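Local coordinates for protein ribonucleoside-diphosphate reductase, alpha chain (PDB 6DQX) that probably reduces ribonucleoside diphosphates to deoxyribonucleotides, as the catalytic alpha subunit of a class Id ribonucleotide reductase, at residues A[137-145]-A[154-164]; A[349-357]-A[369-380]. One frame throughout, in Å; residues are numbered along the deposited sequence.

How the interactions relate
Interaction 1 and interaction 2 lie on opposite sides of the chain's centre. Their own centres are about 41 Å apart and their nearest atoms about 23 Å, so they do not touch. Interaction 1 (137-145 with 154-164) packs the loop after strand 134-137 on helix 156-170. It is the outer one, about 26 Å from the chain centre, and its helix also meets the second subunit. Interaction 2 (349-357 with 369-380) packs the end of strand 347-351 and the helix after it on helix 367-395, buried within one subunit. Both lie away from the annotated magnesium site at His65. A bound magnesium ion is about 11 Å from the Phe138 side chain of interaction 1.

Interaction 1 of 2, residues A[137-145]-A[154-164]; sequences YFGDIRPRG and SDGSFNFSKLF. With EDO (1,2-ethanediol), chain H.
Phe138 turns the edge of its ring toward the face of Phe164. The planes stand at 85° with centroids 5.4 Å apart, an offset edge-to-face pair. The closest atoms are Phe138 CZ and Phe164 CD2, at 3.6 Å. The same ring also passes near Ser161 CA and Ser157 O, so it spans two turns of the helix. Ile141 continues this apolar side. With CG2 anti to the backbone N, that branch faces the helix and lies 4.0 Å from Phe160 CD2. Its CB meets Ser157 CB. The Ser157 hydroxyl bonds instead to Asp191 and Trp195.

Strands 134-137 and 181-186 are parallel neighbours, and helix 156-170 links them. This is a beta-alpha-beta crossover in the ribonucleotide reductase barrel. Phe138, just past the first strand, also touches Phe181 and Ile185 of the second. Phe160 packs on Ile117 and on Val170 of the second subunit.

The helix entrance is polar. Ser154 OG accepts a capping bond from Gly156 N at 3.1 Å. Gly145 N donates to Ser154 O over 2.8 Å. Gly156 CA sits 3.5 Å from Arg142 O in a CA-H...O contact.

Arg144 bends at chi3 and lays its guanidinium flat over Asp155 O, which is 3.1 Å from Arg144 CZ. The N-H groups do not point at this oxygen, so no hydrogen bond forms. Arg144 NH1 and Asp155 OD1 form a long salt bridge, at 3.9 Å, and a water bridges the two. The bond from NH1 to that water is weak. Arg144 NH2 has a firmer partner in Glu194. Arg142 pairs through NE with Asp112. Its NH1 weakly binds an ethanediol, probably left from crystallisation, that rests by the Phe160 ring and is also bonded to Asp112.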
loop_
_atom_site.group_PDB
_atom_site.type_symbol
_atom_site.label_atom_id
_atom_site.label_comp_id
_atom_site.label_asym_id
_atom_site.label_seq_id
_atom_site.Cartn_x
_atom_site.Cartn_y
_atom_site.Cartn_z
ATOM N N TYR A 137 4.184 5.269 -13.975
ATOM C CA TYR A 137 3.644 4.755 -15.234
ATOM C C TYR A 137 2.994 3.382 -15.022
ATOM O O TYR A 137 3.672 2.449 -14.603
ATOM C CB TYR A 137 4.738 4.630 -16.278
ATOM C CG TYR A 137 4.290 4.057 -17.603
ATOM C CD1 TYR A 137 3.349 4.724 -18.397
ATOM C CD2 TYR A 137 4.790 2.859 -18.069
ATOM C CE1 TYR A 137 2.946 4.201 -19.630
ATOM C CE2 TYR A 137 4.380 2.312 -19.292
ATOM C CZ TYR A 137 3.455 2.999 -20.065
ATOM O OH TYR A 137 3.053 2.497 -21.284
ATOM N N PHE A 138 1.723 3.288 -15.409
ATOM C CA PHE A 138 0.862 2.081 -15.240
ATOM C C PHE A 138 0.660 1.278 -16.512
ATOM O O PHE A 138 0.058 0.183 -16.478
ATOM C CB PHE A 138 -0.508 2.505 -14.690
ATOM C CG PHE A 138 -0.487 2.901 -13.256
ATOM C CD1 PHE A 138 0.050 4.115 -12.860
ATOM C CD2 PHE A 138 -1.010 2.059 -12.270
ATOM C CE1 PHE A 138 0.073 4.504 -11.544
ATOM C CE2 PHE A 138 -0.989 2.453 -10.960
ATOM C CZ PHE A 138 -0.448 3.666 -10.573
ATOM N N GLY A 139 1.147 1.782 -17.645
ATOM C CA GLY A 139 0.777 1.236 -18.940
ATOM C C GLY A 139 1.293 -0.135 -19.330
ATOM O O GLY A 139 0.812 -0.720 -20.306
ATOM N N ASP A 140 2.288 -0.652 -18.614
ATOM C CA ASP A 140 2.758 -2.012 -18.864
ATOM C C ASP A 140 2.110 -3.049 -17.942
ATOM O O ASP A 140 2.399 -4.237 -18.072
ATOM C CB ASP A 140 4.294 -2.075 -18.824
ATOM C CG ASP A 140 4.938 -1.561 -20.121
ATOM O OD1 ASP A 140 4.257 -1.449 -21.152
ATOM O OD2 ASP A 140 6.153 -1.310 -20.110
ATOM N N ILE A 141 1.228 -2.611 -17.052
ATOM C CA ILE A 141 0.373 -3.544 -16.287
ATOM C C ILE A 141 -0.656 -4.161 -17.246
ATOM O O ILE A 141 -1.372 -3.458 -17.977
ATOM C CB ILE A 141 -0.333 -2.834 -15.114
ATOM C CG1 ILE A 141 0.694 -2.283 -14.116
ATOM C CG2 ILE A 141 -1.298 -3.787 -14.417
ATOM C CD1 ILE A 141 0.117 -1.334 -13.093
ATOM N N ARG A 142 -0.783 -5.484 -17.228
ATOM C CA ARG A 142 -1.730 -6.128 -18.128
ATOM C C ARG A 142 -3.158 -5.702 -17.748
ATOM O O ARG A 142 -3.424 -5.469 -16.578
ATOM C CB ARG A 142 -1.584 -7.639 -18.078
ATOM C CG ARG A 142 -0.495 -8.191 -18.994
ATOM C CD ARG A 142 -0.299 -9.693 -18.803
ATOM N NE ARG A 142 0.230 -9.998 -17.469
ATOM C CZ ARG A 142 -0.477 -10.297 -16.377
ATOM N NH1 ARG A 142 0.167 -10.545 -15.238
ATOM N NH2 ARG A 142 -1.807 -10.348 -16.393
ATOM N N PRO A 143 -4.054 -5.567 -18.736
ATOM C CA PRO A 143 -5.409 -5.048 -18.508
ATOM C C PRO A 143 -6.368 -6.040 -17.832
ATOM O O PRO A 143 -6.067 -7.234 -17.750
ATOM C CB PRO A 143 -5.895 -4.712 -19.914
ATOM C CG PRO A 143 -5.151 -5.629 -20.804
ATOM C CD PRO A 143 -3.816 -5.861 -20.161
ATOM N N ARG A 144 -7.497 -5.522 -17.350
ATOM C CA ARG A 144 -8.501 -6.326 -16.657
ATOM C C ARG A 144 -8.896 -7.494 -17.559
ATOM O O ARG A 144 -9.147 -7.306 -18.747
ATOM C CB ARG A 144 -9.734 -5.485 -16.332
ATOM C CG ARG A 144 -10.770 -6.204 -15.479
ATOM C CD ARG A 144 -11.976 -5.319 -15.216
ATOM N NE ARG A 144 -11.646 -4.221 -14.314
ATOM C CZ ARG A 144 -11.494 -4.321 -12.992
ATOM N NH1 ARG A 144 -11.615 -5.489 -12.349
ATOM N NH2 ARG A 144 -11.194 -3.228 -12.293
ATOM N N GLY A 145 -8.915 -8.699 -16.989
ATOM C CA GLY A 145 -9.285 -9.911 -17.733
ATOM C C GLY A 145 -8.126 -10.737 -18.269
ATOM O O GLY A 145 -8.339 -11.852 -18.742
ATOM N N SER A 154 -6.654 -11.362 -14.189
ATOM C CA SER A 154 -6.207 -10.117 -13.559
ATOM C C SER A 154 -7.298 -9.065 -13.475
ATOM O O SER A 154 -8.244 -9.044 -14.258
ATOM C CB SER A 154 -5.020 -9.504 -14.303
ATOM O OG SER A 154 -4.664 -8.284 -13.674
ATOM N N ASP A 155 -7.119 -8.174 -12.509
ATOM C CA ASP A 155 -8.058 -7.095 -12.248
ATOM C C ASP A 155 -7.664 -5.779 -12.939
ATOM O O ASP A 155 -8.442 -4.833 -12.934
ATOM C CB ASP A 155 -8.168 -6.888 -10.749
ATOM C CG ASP A 155 -8.729 -8.100 -10.053
ATOM O OD1 ASP A 155 -9.975 -8.290 -10.120
ATOM O OD2 ASP A 155 -7.921 -8.847 -9.465
ATOM N N GLY A 156 -6.462 -5.745 -13.511
ATOM C CA GLY A 156 -6.029 -4.655 -14.381
ATOM C C GLY A 156 -5.404 -3.491 -13.642
ATOM O O GLY A 156 -5.266 -3.501 -12.421
ATOM N N SER A 157 -5.040 -2.469 -14.417
ATOM C CA SER A 157 -4.246 -1.350 -13.937
ATOM C C SER A 157 -5.010 -0.386 -13.044
ATOM O O SER A 157 -4.431 0.223 -12.137
ATOM C CB SER A 157 -3.695 -0.599 -15.148
ATOM O OG SER A 157 -4.768 -0.080 -15.936
ATOM N N PHE A 158 -6.304 -0.210 -13.309
ATOM C CA PHE A 158 -7.121 0.661 -12.476
ATOM C C PHE A 158 -7.253 0.128 -11.041
ATOM O O PHE A 158 -7.159 0.883 -10.059
ATOM C CB PHE A 158 -8.496 0.871 -13.104
ATOM C CG PHE A 158 -9.392 1.740 -12.284
ATOM C CD1 PHE A 158 -10.212 1.180 -11.304
ATOM C CD2 PHE A 158 -9.383 3.126 -12.444
ATOM C CE1 PHE A 158 -11.015 1.979 -10.509
ATOM C CE2 PHE A 158 -10.189 3.927 -11.662
ATOM C CZ PHE A 158 -11.009 3.356 -10.694
ATOM N N ASN A 159 -7.456 -1.177 -10.929
ATOM C CA ASN A 159 -7.445 -1.860 -9.641
ATOM C C ASN A 159 -6.188 -1.491 -8.821
ATOM O O ASN A 159 -6.291 -1.085 -7.669
ATOM C CB ASN A 159 -7.531 -3.377 -9.896
ATOM C CG ASN A 159 -7.420 -4.195 -8.623
ATOM O OD1 ASN A 159 -8.284 -4.137 -7.780
ATOM N ND2 ASN A 159 -6.338 -4.958 -8.495
ATOM N N PHE A 160 -4.998 -1.591 -9.422
ATOM C CA PHE A 160 -3.773 -1.226 -8.690
ATOM C C PHE A 160 -3.638 0.271 -8.376
ATOM O O PHE A 160 -2.984 0.643 -7.401
ATOM C CB PHE A 160 -2.515 -1.749 -9.389
ATOM C CG PHE A 160 -2.464 -3.234 -9.444
ATOM C CD1 PHE A 160 -2.357 -3.979 -8.264
ATOM C CD2 PHE A 160 -2.592 -3.887 -10.631
ATOM C CE1 PHE A 160 -2.355 -5.349 -8.306
ATOM C CE2 PHE A 160 -2.593 -5.268 -10.685
ATOM C CZ PHE A 160 -2.467 -5.999 -9.515
ATOM N N SER A 161 -4.258 1.130 -9.179
ATOM C CA SER A 161 -4.255 2.579 -8.871
ATOM C C SER A 161 -4.892 2.883 -7.513
ATOM O O SER A 161 -4.487 3.820 -6.853
ATOM C CB SER A 161 -4.930 3.397 -9.983
ATOM O OG SER A 161 -6.349 3.432 -9.864
ATOM N N LYS A 162 -5.828 2.026 -7.053
ATOM C CA LYS A 162 -6.453 2.178 -5.735
ATOM C C LYS A 162 -5.440 2.124 -4.613
ATOM O O LYS A 162 -5.561 2.820 -3.621
ATOM C CB LYS A 162 -7.573 1.127 -5.512
ATOM C CG LYS A 162 -8.698 1.257 -6.513
ATOM C CD LYS A 162 -9.973 0.530 -6.096
ATOM C CE LYS A 162 -9.827 -0.960 -6.205
ATOM N NZ LYS A 162 -11.109 -1.665 -5.916
ATOM N N LEU A 163 -4.387 1.340 -4.791
ATOM C CA LEU A 163 -3.339 1.246 -3.807
ATOM C C LEU A 163 -2.592 2.568 -3.632
ATOM O O LEU A 163 -2.302 3.010 -2.528
ATOM C CB LEU A 163 -2.385 0.148 -4.256
ATOM C CG LEU A 163 -1.303 -0.400 -3.367
ATOM C CD1 LEU A 163 -1.767 -0.592 -1.931
ATOM C CD2 LEU A 163 -0.839 -1.711 -3.998
ATOM N N PHE A 164 -2.311 3.233 -4.746
ATOM C CA PHE A 164 -1.546 4.481 -4.680
ATOM C C PHE A 164 -2.388 5.629 -4.152
ATOM O O PHE A 164 -1.903 6.454 -3.385
ATOM C CB PHE A 164 -0.934 4.755 -6.049
ATOM C CG PHE A 164 0.079 3.724 -6.430
ATOM C CD1 PHE A 164 1.385 3.839 -5.966
ATOM C CD2 PHE A 164 -0.279 2.594 -7.154
ATOM C CE1 PHE A 164 2.326 2.861 -6.260
ATOM C CE2 PHE A 164 0.655 1.609 -7.450
ATOM C CZ PHE A 164 1.967 1.747 -7.002
HETATM C C1 EDO H . -0.438 -9.063 -11.401
HETATM O O1 EDO H . 0.061 -10.081 -12.271
HETATM C C2 EDO H . -0.058 -7.715 -11.993
HETATM O O2 EDO H . -0.665 -7.563 -13.284
HETATM O O HOH W 1 -11.257 -8.374 -12.286
#

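Interaction 2 of 2, residues A[349-357]-A[369-380]; sequences GVLGWHSYL and AMQKNNLIFKTL
Trp353 and Tyr356 both hold CG anti to the backbone N, with chi1 at 172° and 176°. These torsions send both rings from helix 353-359 toward helix 367-395. Lys372 bends at chi2, and its chain then crosses Tyr356 at about a right angle, with Lys372 CG in the ring plane at the edge of Tyr356.

The far end of the Trp353 indole, at CH2, meets the opposite helix. Ala369 O lies in the ring plane at its edge, 3.4 Å from Trp353 CH2. Asn373 approaches over one face, with OD1 3.8 Å from Trp353 CZ2. Leu357 CD1 lies over the opposite face; both are offset toward the rim. The same Leu357 CD1 is 4.0 Å from Ala369 CB. Ile376 CD1 touches both aromatics. It is 3.7 Å from Trp353 CZ3, at the indole edge, yet it sits over a face of Tyr356.

Val350 belongs to strand 347-351, which pairs in parallel with strand 288-296 of the barrel sheet. The chain runs from this strand through Gly352, the N-cap, into helix 353-359. The short segments of the two helices cross at 125°, with axes 11.3 Å apart. Further along helix 367-395, Val350 CG1 touches Leu380 CD1 at 3.7 Å and Phe377 CE1 at 3.9 Å. The contact thus packs helix 367-395 on both the strand end and the helix that follows it.

Lys372 NZ gives Tyr356 OH one weak hydrogen bond, 3.3 Å long. Asp301 is the stronger partner of that hydroxyl. Trp353 NE1 bonds to Gln508, while Asn373 is held by Gln511, Gln508 and Arg512. Helix 502-513 therefore supplies polar partners of the buried indole and amide. Across the two segments, cohesion rests mainly on apolar and aromatic packing.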
loop_
_atom_site.group_PDB
_atom_site.type_symbol
_atom_site.label_atom_id
_atom_site.label_comp_id
_atom_site.label_asym_id
_atom_site.label_seq_id
_atom_site.Cartn_x
_atom_site.Cartn_y
_atom_site.Cartn_z
ATOM N N GLY A 349 14.562 26.078 -14.646
ATOM C CA GLY A 349 13.361 26.675 -15.219
ATOM C C GLY A 349 13.398 28.182 -15.220
ATOM O O GLY A 349 14.460 28.795 -15.059
ATOM N N VAL A 350 12.208 28.788 -15.344
ATOM C CA VAL A 350 12.057 30.235 -15.398
ATOM C C VAL A 350 10.792 30.679 -14.714
ATOM O O VAL A 350 9.884 29.872 -14.495
ATOM C CB VAL A 350 11.963 30.770 -16.875
ATOM C CG1 VAL A 350 13.213 30.353 -17.643
ATOM C CG2 VAL A 350 10.704 30.279 -17.580
ATOM N N LEU A 351 10.769 31.946 -14.335
ATOM C CA LEU A 351 9.516 32.638 -13.998
ATOM C C LEU A 351 9.614 34.089 -14.438
ATOM O O LEU A 351 10.663 34.531 -14.902
ATOM C CB LEU A 351 9.205 32.511 -12.500
ATOM C CG LEU A 351 10.335 32.742 -11.507
ATOM C CD1 LEU A 351 10.633 34.203 -11.293
ATOM C CD2 LEU A 351 9.986 32.084 -10.162
ATOM N N GLY A 352 8.492 34.799 -14.388
ATOM C CA GLY A 352 8.482 36.213 -14.710
ATOM C C GLY A 352 8.482 36.518 -16.192
ATOM O O GLY A 352 8.862 37.623 -16.573
ATOM N N TRP A 353 8.093 35.561 -17.040
ATOM C CA TRP A 353 7.985 35.821 -18.491
ATOM C C TRP A 353 7.025 36.975 -18.803
ATOM O O TRP A 353 7.390 37.934 -19.495
ATOM C CB TRP A 353 7.496 34.557 -19.193
ATOM C CG TRP A 353 7.142 34.635 -20.662
ATOM C CD1 TRP A 353 6.005 34.137 -21.244
ATOM C CD2 TRP A 353 7.920 35.203 -21.734
ATOM N NE1 TRP A 353 6.026 34.354 -22.612
ATOM C CE2 TRP A 353 7.195 34.996 -22.935
ATOM C CE3 TRP A 353 9.164 35.837 -21.798
ATOM C CZ2 TRP A 353 7.665 35.445 -24.196
ATOM C CZ3 TRP A 353 9.617 36.303 -23.067
ATOM C CH2 TRP A 353 8.871 36.082 -24.229
ATOM N N HIS A 354 5.793 36.894 -18.293
ATOM C CA HIS A 354 4.827 37.953 -18.569
ATOM C C HIS A 354 5.286 39.280 -17.949
ATOM O O HIS A 354 5.170 40.347 -18.585
ATOM C CB HIS A 354 3.437 37.570 -18.093
ATOM C CG HIS A 354 2.348 38.365 -18.721
ATOM N ND1 HIS A 354 1.043 38.303 -18.284
ATOM C CD2 HIS A 354 2.352 39.226 -19.774
ATOM C CE1 HIS A 354 0.291 39.085 -19.036
ATOM N NE2 HIS A 354 1.060 39.662 -19.944
ATOM N N SER A 355 5.865 39.200 -16.745
ATOM C CA SER A 355 6.493 40.360 -16.134
ATOM C C SER A 355 7.530 41.036 -17.030
ATOM O O SER A 355 7.512 42.264 -17.170
ATOM C CB SER A 355 7.108 40.034 -14.768
ATOM O OG SER A 355 6.084 39.681 -13.844
ATOM N N TYR A 356 8.445 40.251 -17.594
ATOM C CA TYR A 356 9.416 40.802 -18.529
ATOM C C TYR A 356 8.716 41.510 -19.699
ATOM O O TYR A 356 9.101 42.629 -20.070
ATOM C CB TYR A 356 10.358 39.710 -19.041
ATOM C CG TYR A 356 11.322 40.205 -20.078
ATOM C CD1 TYR A 356 12.441 40.932 -19.711
ATOM C CD2 TYR A 356 11.092 39.987 -21.427
ATOM C CE1 TYR A 356 13.324 41.420 -20.661
ATOM C CE2 TYR A 356 11.975 40.465 -22.384
ATOM C CZ TYR A 356 13.089 41.188 -21.990
ATOM O OH TYR A 356 13.984 41.674 -22.927
ATOM N N LEU A 357 7.703 40.869 -20.277
ATOM C CA LEU A 357 6.999 41.470 -21.420
ATOM C C LEU A 357 6.340 42.770 -21.022
ATOM O O LEU A 357 6.459 43.775 -21.741
ATOM C CB LEU A 357 5.980 40.525 -22.028
ATOM C CG LEU A 357 6.593 39.279 -22.661
ATOM C CD1 LEU A 357 5.488 38.408 -23.179
ATOM C CD2 LEU A 357 7.588 39.608 -23.770
ATOM N N ALA A 369 6.904 39.604 -28.721
ATOM C CA ALA A 369 6.991 38.538 -27.669
ATOM C C ALA A 369 7.683 37.287 -28.198
ATOM O O ALA A 369 8.572 36.736 -27.545
ATOM C CB ALA A 369 5.614 38.180 -27.164
ATOM N N MET A 370 7.310 36.864 -29.407
ATOM C CA MET A 370 7.945 35.709 -30.022
ATOM C C MET A 370 9.436 35.926 -30.236
ATOM O O MET A 370 10.226 35.016 -30.016
ATOM C CB MET A 370 7.267 35.328 -31.326
ATOM C CG MET A 370 5.834 34.891 -31.147
ATOM S SD MET A 370 5.200 34.070 -32.596
ATOM C CE MET A 370 5.939 32.451 -32.435
ATOM N N GLN A 371 9.840 37.141 -30.638
ATOM C CA GLN A 371 11.273 37.437 -30.738
ATOM C C GLN A 371 12.014 37.292 -29.429
ATOM O O GLN A 371 13.119 36.738 -29.386
ATOM C CB GLN A 371 11.517 38.847 -31.276
ATOM C CG GLN A 371 10.962 39.010 -32.664
ATOM C CD GLN A 371 11.241 40.400 -33.197
ATOM O OE1 GLN A 371 10.934 41.401 -32.530
ATOM N NE2 GLN A 371 11.884 40.476 -34.371
ATOM N N LYS A 372 11.429 37.829 -28.370
ATOM C CA LYS A 372 12.027 37.733 -27.036
ATOM C C LYS A 372 12.068 36.284 -26.523
ATOM O O LYS A 372 13.037 35.872 -25.860
ATOM C CB LYS A 372 11.274 38.617 -26.039
ATOM C CG LYS A 372 11.363 40.132 -26.301
ATOM C CD LYS A 372 12.773 40.655 -26.185
ATOM C CE LYS A 372 12.761 42.163 -25.950
ATOM N NZ LYS A 372 14.144 42.659 -26.043
ATOM N N ASN A 373 11.031 35.535 -26.862
ATOM C CA ASN A 373 10.887 34.103 -26.437
ATOM C C ASN A 373 12.070 33.328 -27.024
ATOM O O ASN A 373 12.773 32.608 -26.321
ATOM C CB ASN A 373 9.553 33.571 -26.948
ATOM C CG ASN A 373 9.114 32.286 -26.289
ATOM O OD1 ASN A 373 9.319 32.089 -25.100
ATOM N ND2 ASN A 373 8.497 31.409 -27.066
ATOM N N ASN A 374 12.315 33.514 -28.331
ATOM C CA ASN A 374 13.429 32.863 -28.970
ATOM C C ASN A 374 14.770 33.245 -28.348
ATOM O O ASN A 374 15.618 32.377 -28.099
ATOM C CB ASN A 374 13.451 33.184 -30.476
ATOM C CG ASN A 374 14.532 32.430 -31.199
ATOM O OD1 ASN A 374 14.413 31.220 -31.399
ATOM N ND2 ASN A 374 15.579 33.143 -31.643
ATOM N N LEU A 375 14.974 34.543 -28.127
ATOM C CA LEU A 375 16.225 35.068 -27.590
ATOM C C LEU A 375 16.508 34.507 -26.196
ATOM O O LEU A 375 17.593 34.022 -25.918
ATOM C CB LEU A 375 16.159 36.595 -27.506
ATOM C CG LEU A 375 17.365 37.260 -26.847
ATOM C CD1 LEU A 375 18.658 36.947 -27.607
ATOM C CD2 LEU A 375 17.109 38.740 -26.739
ATOM N N ILE A 376 15.521 34.614 -25.332
ATOM C CA ILE A 376 15.692 34.185 -23.937
ATOM C C ILE A 376 16.016 32.703 -23.828
ATOM O O ILE A 376 17.010 32.307 -23.169
ATOM C CB ILE A 376 14.445 34.548 -23.109
ATOM C CG1 ILE A 376 14.452 36.069 -22.879
ATOM C CG2 ILE A 376 14.421 33.797 -21.779
ATOM C CD1 ILE A 376 13.230 36.622 -22.187
ATOM N N PHE A 377 15.213 31.887 -24.493
ATOM C CA PHE A 377 15.381 30.430 -24.348
ATOM C C PHE A 377 16.592 29.889 -25.091
ATOM O O PHE A 377 17.231 28.977 -24.616
ATOM C CB PHE A 377 14.076 29.737 -24.630
ATOM C CG PHE A 377 13.089 29.979 -23.536
ATOM C CD1 PHE A 377 13.141 29.224 -22.360
ATOM C CD2 PHE A 377 12.179 30.991 -23.625
ATOM C CE1 PHE A 377 12.252 29.483 -21.345
ATOM C CE2 PHE A 377 11.316 31.277 -22.607
ATOM C CZ PHE A 377 11.336 30.491 -21.463
ATOM N N LYS A 378 16.971 30.536 -26.200
ATOM C CA LYS A 378 18.229 30.221 -26.853
ATOM C C LYS A 378 19.421 30.511 -25.947
ATOM O O LYS A 378 20.388 29.717 -25.876
ATOM C CB LYS A 378 18.349 30.967 -28.204
ATOM C CG LYS A 378 19.609 30.594 -29.007
ATOM C CD LYS A 378 19.585 31.269 -30.390
ATOM C CE LYS A 378 20.700 30.744 -31.286
ATOM N NZ LYS A 378 21.999 31.398 -30.974
ATOM N N THR A 379 19.386 31.664 -25.296
ATOM C CA THR A 379 20.453 32.080 -24.387
ATOM C C THR A 379 20.584 31.094 -23.228
ATOM O O THR A 379 21.685 30.658 -22.873
ATOM C CB THR A 379 20.190 33.486 -23.834
ATOM O OG1 THR A 379 20.087 34.430 -24.926
ATOM C CG2 THR A 379 21.278 33.935 -22.909
ATOM N N LEU A 380 19.447 30.757 -22.650
ATOM C CA LEU A 380 19.457 29.760 -21.542
ATOM C C LEU A 380 19.965 28.381 -21.947
ATOM O O LEU A 380 20.757 27.776 -21.219
ATOM C CB LEU A 380 18.083 29.691 -20.897
ATOM C CG LEU A 380 17.798 30.889 -19.979
ATOM C CD1 LEU A 380 16.341 30.829 -19.530
ATOM C CD2 LEU A 380 18.759 30.975 -18.809
#